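Local coordinates for pesticidial crystal protein CRY2AA (Bacillus thuringiensis serovar kurstaki, PDB 1I5P) that promotes colloid-osmotic lysis in dipteran and lepidopteran larvae by binding to their midgut epithelial cells, at residues Arg9-Cys13 with Leu402-Cys406; Trp393-Ser397 with Ala408-Arg412. All blocks are in the same frame, centred on the assembly; numbering follows the deposited sequence.

Contact 1 of 2, residues Arg9-Cys13 with Leu402-Cys406; sequences RTTIC and LSLRC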
loop_
_atom_site.group_PDB
_atom_site.type_symbol
_atom_site.label_atom_id
_atom_site.label_comp_id
_atom_site.label_asym_id
_atom_site.label_seq_id
_atom_site.Cartn_x
_atom_site.Cartn_y
_atom_site.Cartn_z
ATOM N N ARG A 9 17.729 -15.161 14.483
ATOM C CA ARG A 9 19.158 -14.843 14.460
ATOM C C ARG A 9 19.873 -15.227 15.764
ATOM O O ARG A 9 20.944 -15.837 15.710
ATOM C CB ARG A 9 19.377 -13.352 14.171
ATOM C CG ARG A 9 19.452 -12.479 15.412
ATOM C CD ARG A 9 18.615 -11.230 15.266
ATOM N NE ARG A 9 18.546 -10.480 16.517
ATOM C CZ ARG A 9 17.478 -9.795 16.921
ATOM N NH1 ARG A 9 16.379 -9.765 16.174
ATOM N NH2 ARG A 9 17.510 -9.139 18.070
ATOM N N THR A 10 19.305 -14.864 16.921
ATOM C CA THR A 10 19.912 -15.213 18.217
ATOM C C THR A 10 19.311 -14.583 19.487
ATOM O O THR A 10 19.018 -15.300 20.447
ATOM C CB THR A 10 21.439 -14.919 18.225
ATOM O OG1 THR A 10 22.039 -15.536 19.374
ATOM C CG2 THR A 10 21.706 -13.414 18.259
ATOM N N THR A 11 19.129 -13.261 19.493
ATOM C CA THR A 11 18.600 -12.547 20.663
ATOM C C THR A 11 17.398 -13.228 21.328
ATOM O O THR A 11 16.386 -13.507 20.681
ATOM C CB THR A 11 18.210 -11.091 20.303
ATOM O OG1 THR A 11 19.265 -10.479 19.552
ATOM C CG2 THR A 11 17.982 -10.273 21.572
ATOM N N ILE A 12 17.518 -13.472 22.632
ATOM C CA ILE A 12 16.472 -14.138 23.414
ATOM C C ILE A 12 15.408 -13.181 23.953
ATOM O O ILE A 12 15.663 -11.986 24.134
ATOM C CB ILE A 12 17.078 -14.879 24.630
ATOM C CG1 ILE A 12 18.608 -14.870 24.547
ATOM C CG2 ILE A 12 16.554 -16.309 24.683
ATOM C CD1 ILE A 12 19.295 -15.500 25.749
ATOM N N CYS A 13 14.219 -13.718 24.217
ATOM C CA CYS A 13 13.119 -12.926 24.764
ATOM C C CYS A 13 11.931 -13.813 25.142
ATOM O O CYS A 13 10.881 -13.325 25.564
ATOM C CB CYS A 13 12.688 -11.846 23.766
ATOM S SG CYS A 13 12.411 -10.221 24.531
ATOM N N LEU A 402 8.295 -7.366 18.802
ATOM C CA LEU A 402 8.880 -7.553 20.108
ATOM C C LEU A 402 10.029 -6.557 19.997
ATOM O O LEU A 402 10.653 -6.452 18.944
ATOM C CB LEU A 402 9.413 -8.976 20.248
ATOM C CG LEU A 402 9.644 -9.494 21.667
ATOM C CD1 LEU A 402 10.396 -10.813 21.590
ATOM C CD2 LEU A 402 10.434 -8.473 22.478
ATOM N N SER A 403 10.318 -5.820 21.057
ATOM C CA SER A 403 11.387 -4.833 20.985
ATOM C C SER A 403 12.757 -5.380 20.578
ATOM O O SER A 403 13.777 -4.736 20.808
ATOM C CB SER A 403 11.485 -4.099 22.317
ATOM O OG SER A 403 10.259 -3.441 22.589
ATOM N N LEU A 404 12.777 -6.562 19.970
ATOM C CA LEU A 404 14.024 -7.170 19.523
ATOM C C LEU A 404 14.580 -6.393 18.347
ATOM O O LEU A 404 13.916 -6.228 17.327
ATOM C CB LEU A 404 13.797 -8.625 19.112
ATOM C CG LEU A 404 13.747 -9.703 20.200
ATOM C CD1 LEU A 404 14.998 -10.555 20.093
ATOM C CD2 LEU A 404 13.627 -9.078 21.588
ATOM N N ARG A 405 15.810 -5.923 18.498
ATOM C CA ARG A 405 16.448 -5.143 17.457
ATOM C C ARG A 405 17.786 -5.717 17.013
ATOM O O ARG A 405 18.568 -6.210 17.814
ATOM C CB ARG A 405 16.663 -3.712 17.951
ATOM C CG ARG A 405 17.332 -2.791 16.949
ATOM C CD ARG A 405 17.636 -1.479 17.641
ATOM N NE ARG A 405 16.428 -0.930 18.251
ATOM C CZ ARG A 405 16.413 0.064 19.129
ATOM N NH1 ARG A 405 17.547 0.631 19.519
ATOM N NH2 ARG A 405 15.259 0.504 19.607
ATOM N N CYS A 406 18.028 -5.664 15.715
ATOM C CA CYS A 406 19.284 -6.117 15.183
ATOM C C CYS A 406 19.596 -5.359 13.878
ATOM O O CYS A 406 18.780 -4.573 13.369
ATOM C CB CYS A 406 19.266 -7.643 15.016
ATOM S SG CYS A 406 18.118 -8.369 13.792
#
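Arg-9 lays one face of its guanidinium against the side chain of Cys-406, whose CB stands 3.3 Å above that plane, toward the rim of the group. The sulfur of Cys-406, tied in a disulfide to Cys-362, lies over the same group and meets Arg-9 CD at 3.3 Å. The arginine's hydrogen bonds stay within its own segment or go to Ser-363: NH1 donates to the carbonyl of Ser-363, while NE and NH2 both make weak bonds to Thr-11 OG1, the NH2 one 2.7 Å long. Arg-9 NH2 also comes close to Arg-405 O, but at an angle too poor for a hydrogen bond. The remaining contact is apolar. In Leu-404, chi1 sets CG opposite the carbonyl carbon, and chi2 (-109°) then directs CD1 to Thr-11 and CD2 to Cys-13 SG, the latter at 3.4 Å. Cys-13 SG also reaches Leu-402 CD2 at 3.3 Å, so that it touches both leucines. Thus an N-terminal loop is laid on the middle domain, beside its disulfide, without one hydrogen bond between the two segments; van der Waals contacts make up the join, and the arginine's charge is probably steadied by the carbonyl of Ser-363.

Contact 2 of 2, residues Trp393-Ser397 with Ala408-Arg412; sequences WQTES and AFSAR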
loop_
_atom_site.group_PDB
_atom_site.type_symbol
_atom_site.label_atom_id
_atom_site.label_comp_id
_atom_site.label_asym_id
_atom_site.label_seq_id
_atom_site.Cartn_x
_atom_site.Cartn_y
_atom_site.Cartn_z
ATOM N N TRP A 393 28.972 7.044 9.851
ATOM C CA TRP A 393 28.184 5.910 10.293
ATOM C C TRP A 393 26.986 5.585 9.439
ATOM O O TRP A 393 26.432 6.434 8.740
ATOM C CB TRP A 393 27.689 6.132 11.733
ATOM C CG TRP A 393 27.027 7.469 11.938
ATOM C CD1 TRP A 393 27.634 8.627 12.338
ATOM C CD2 TRP A 393 25.649 7.800 11.709
ATOM N NE1 TRP A 393 26.721 9.655 12.373
ATOM C CE2 TRP A 393 25.495 9.177 11.991
ATOM C CE3 TRP A 393 24.528 7.069 11.288
ATOM C CZ2 TRP A 393 24.267 9.840 11.867
ATOM C CZ3 TRP A 393 23.305 7.729 11.163
ATOM C CH2 TRP A 393 23.187 9.104 11.453
ATOM N N GLN A 394 26.604 4.319 9.522
ATOM C CA GLN A 394 25.435 3.785 8.847
ATOM C C GLN A 394 24.622 3.160 9.981
ATOM O O GLN A 394 25.115 3.039 11.106
ATOM C CB GLN A 394 25.838 2.725 7.814
ATOM C CG GLN A 394 25.967 3.272 6.394
ATOM C CD GLN A 394 26.359 2.203 5.391
ATOM O OE1 GLN A 394 27.540 1.940 5.179
ATOM N NE2 GLN A 394 25.365 1.578 4.771
ATOM N N THR A 395 23.376 2.797 9.706
ATOM C CA THR A 395 22.526 2.174 10.717
ATOM C C THR A 395 22.131 0.791 10.204
ATOM O O THR A 395 22.696 -0.218 10.620
ATOM C CB THR A 395 21.251 3.017 10.989
ATOM O OG1 THR A 395 20.736 3.529 9.754
ATOM C CG2 THR A 395 21.563 4.177 11.934
ATOM N N GLU A 396 21.177 0.757 9.282
ATOM C CA GLU A 396 20.719 -0.491 8.695
ATOM C C GLU A 396 20.282 -1.437 9.807
ATOM O O GLU A 396 20.779 -2.560 9.906
ATOM C CB GLU A 396 21.849 -1.138 7.883
ATOM C CG GLU A 396 22.687 -0.172 7.040
ATOM C CD GLU A 396 21.896 0.544 5.951
ATOM O OE1 GLU A 396 20.776 0.104 5.625
ATOM O OE2 GLU A 396 22.404 1.546 5.409
ATOM N N SER A 397 19.353 -0.973 10.641
ATOM C CA SER A 397 18.860 -1.759 11.767
ATOM C C SER A 397 17.361 -2.000 11.672
ATOM O O SER A 397 16.638 -1.243 11.020
ATOM C CB SER A 397 19.196 -1.040 13.078
ATOM O OG SER A 397 18.617 -1.696 14.187
ATOM N N ALA A 408 23.188 -3.779 11.248
ATOM C CA ALA A 408 24.614 -3.516 11.145
ATOM C C ALA A 408 25.137 -2.691 12.311
ATOM O O ALA A 408 26.121 -3.063 12.948
ATOM C CB ALA A 408 24.923 -2.820 9.826
ATOM N N PHE A 409 24.477 -1.574 12.602
ATOM C CA PHE A 409 24.928 -0.712 13.685
ATOM C C PHE A 409 23.796 -0.134 14.514
ATOM O O PHE A 409 22.630 -0.202 14.133
ATOM C CB PHE A 409 25.774 0.432 13.125
ATOM C CG PHE A 409 26.937 -0.024 12.296
ATOM C CD1 PHE A 409 26.841 -0.080 10.911
ATOM C CD2 PHE A 409 28.119 -0.430 12.903
ATOM C CE1 PHE A 409 27.912 -0.533 10.137
ATOM C CE2 PHE A 409 29.193 -0.885 12.144
ATOM C CZ PHE A 409 29.088 -0.937 10.756
ATOM N N SER A 410 24.167 0.454 15.647
ATOM C CA SER A 410 23.216 1.055 16.567
ATOM C C SER A 410 22.201 1.948 15.872
ATOM O O SER A 410 22.519 2.635 14.901
ATOM C CB SER A 410 23.964 1.863 17.624
ATOM O OG SER A 410 24.835 1.025 18.363
ATOM N N ALA A 411 20.976 1.934 16.385
ATOM C CA ALA A 411 19.894 2.735 15.827
ATOM C C ALA A 411 20.020 4.208 16.187
ATOM O O ALA A 411 20.419 4.560 17.298
ATOM C CB ALA A 411 18.552 2.208 16.310
ATOM N N ARG A 412 19.675 5.058 15.227
ATOM C CA ARG A 412 19.706 6.505 15.389
ATOM C C ARG A 412 19.154 7.138 14.121
ATOM O O ARG A 412 19.054 6.480 13.084
ATOM C CB ARG A 412 21.134 6.999 15.669
ATOM C CG ARG A 412 22.180 6.585 14.652
ATOM C CD ARG A 412 23.575 7.062 15.077
ATOM N NE ARG A 412 23.685 8.522 15.121
ATOM C CZ ARG A 412 24.821 9.185 15.321
ATOM N NH1 ARG A 412 25.956 8.525 15.499
ATOM N NH2 ARG A 412 24.826 10.514 15.331
HETATM O O HOH W 1 24.935 3.866 13.841
HETATM O O HOH W 2 20.977 -2.553 15.286
#
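Trp-393 carries the guanidinium of Arg-412 flat on one face of its indole, the planes 12° apart and the centres separated by 3.7 Å. Arg-412 CZ makes the cation-pi contact over the five-membered ring, and CD, two bonds back from CZ, gives a CH-pi contact 3.9 Å from the centroid of the six-membered ring. The bend at chi3 (-64°) turns the guanidinium onto the indole. Asp-383 forms a salt bridge with Arg-412 NH1 and accepts a weak hydrogen bond from Trp-393 NE1, so one carboxylate serves both members of the stack. The ring of Phe-409 meets His-333, while its CB lies 3.4 Å from Gln-394 O. Between these side chains the backbones join: Phe-409 N donates to Thr-395 O and Ala-408 N to Glu-396 O, both at 3.0 Å. Here the chain enters and leaves the strand pair 397-400 and 405-407, and Glu-396 and Ser-397 form a G1 beta bulge opposite Trp-377. One water donates to Gln-394 O and Ser-410 O, another to Phe-409 O and Ser-397 OG, which also bonds Cys-406 O. Gln-394 NE2 holds Glu-396 OE2 at 3.0 Å, on the carboxylate's anti side but 34° out of its plane, while OE1 accepts from Leu-335 N.

In the fold
From the N terminus, residues 9-13 come first, in a loop ahead of helix 25-28. Contact 1 closes a loop of 388 residues, which takes in the helical N-terminal domain and much of the middle domain, by bringing 402-406, which runs into strand 405-407, back against 9-13. Contact 2 closes a short one: the chain leaves strand 389-393 through 393-397, runs out along 397-400, returns along 405-407 and enters 408-412. The two loops cross, because 402-406 falls between the segments of contact 2 while 9-13 precedes both. Their centres are about 15 Å apart, and Ser-397 OG, probably hydrogen-bonded to Cys-406 O, links them between neighbouring strands at one edge of the four-stranded antiparallel sheet.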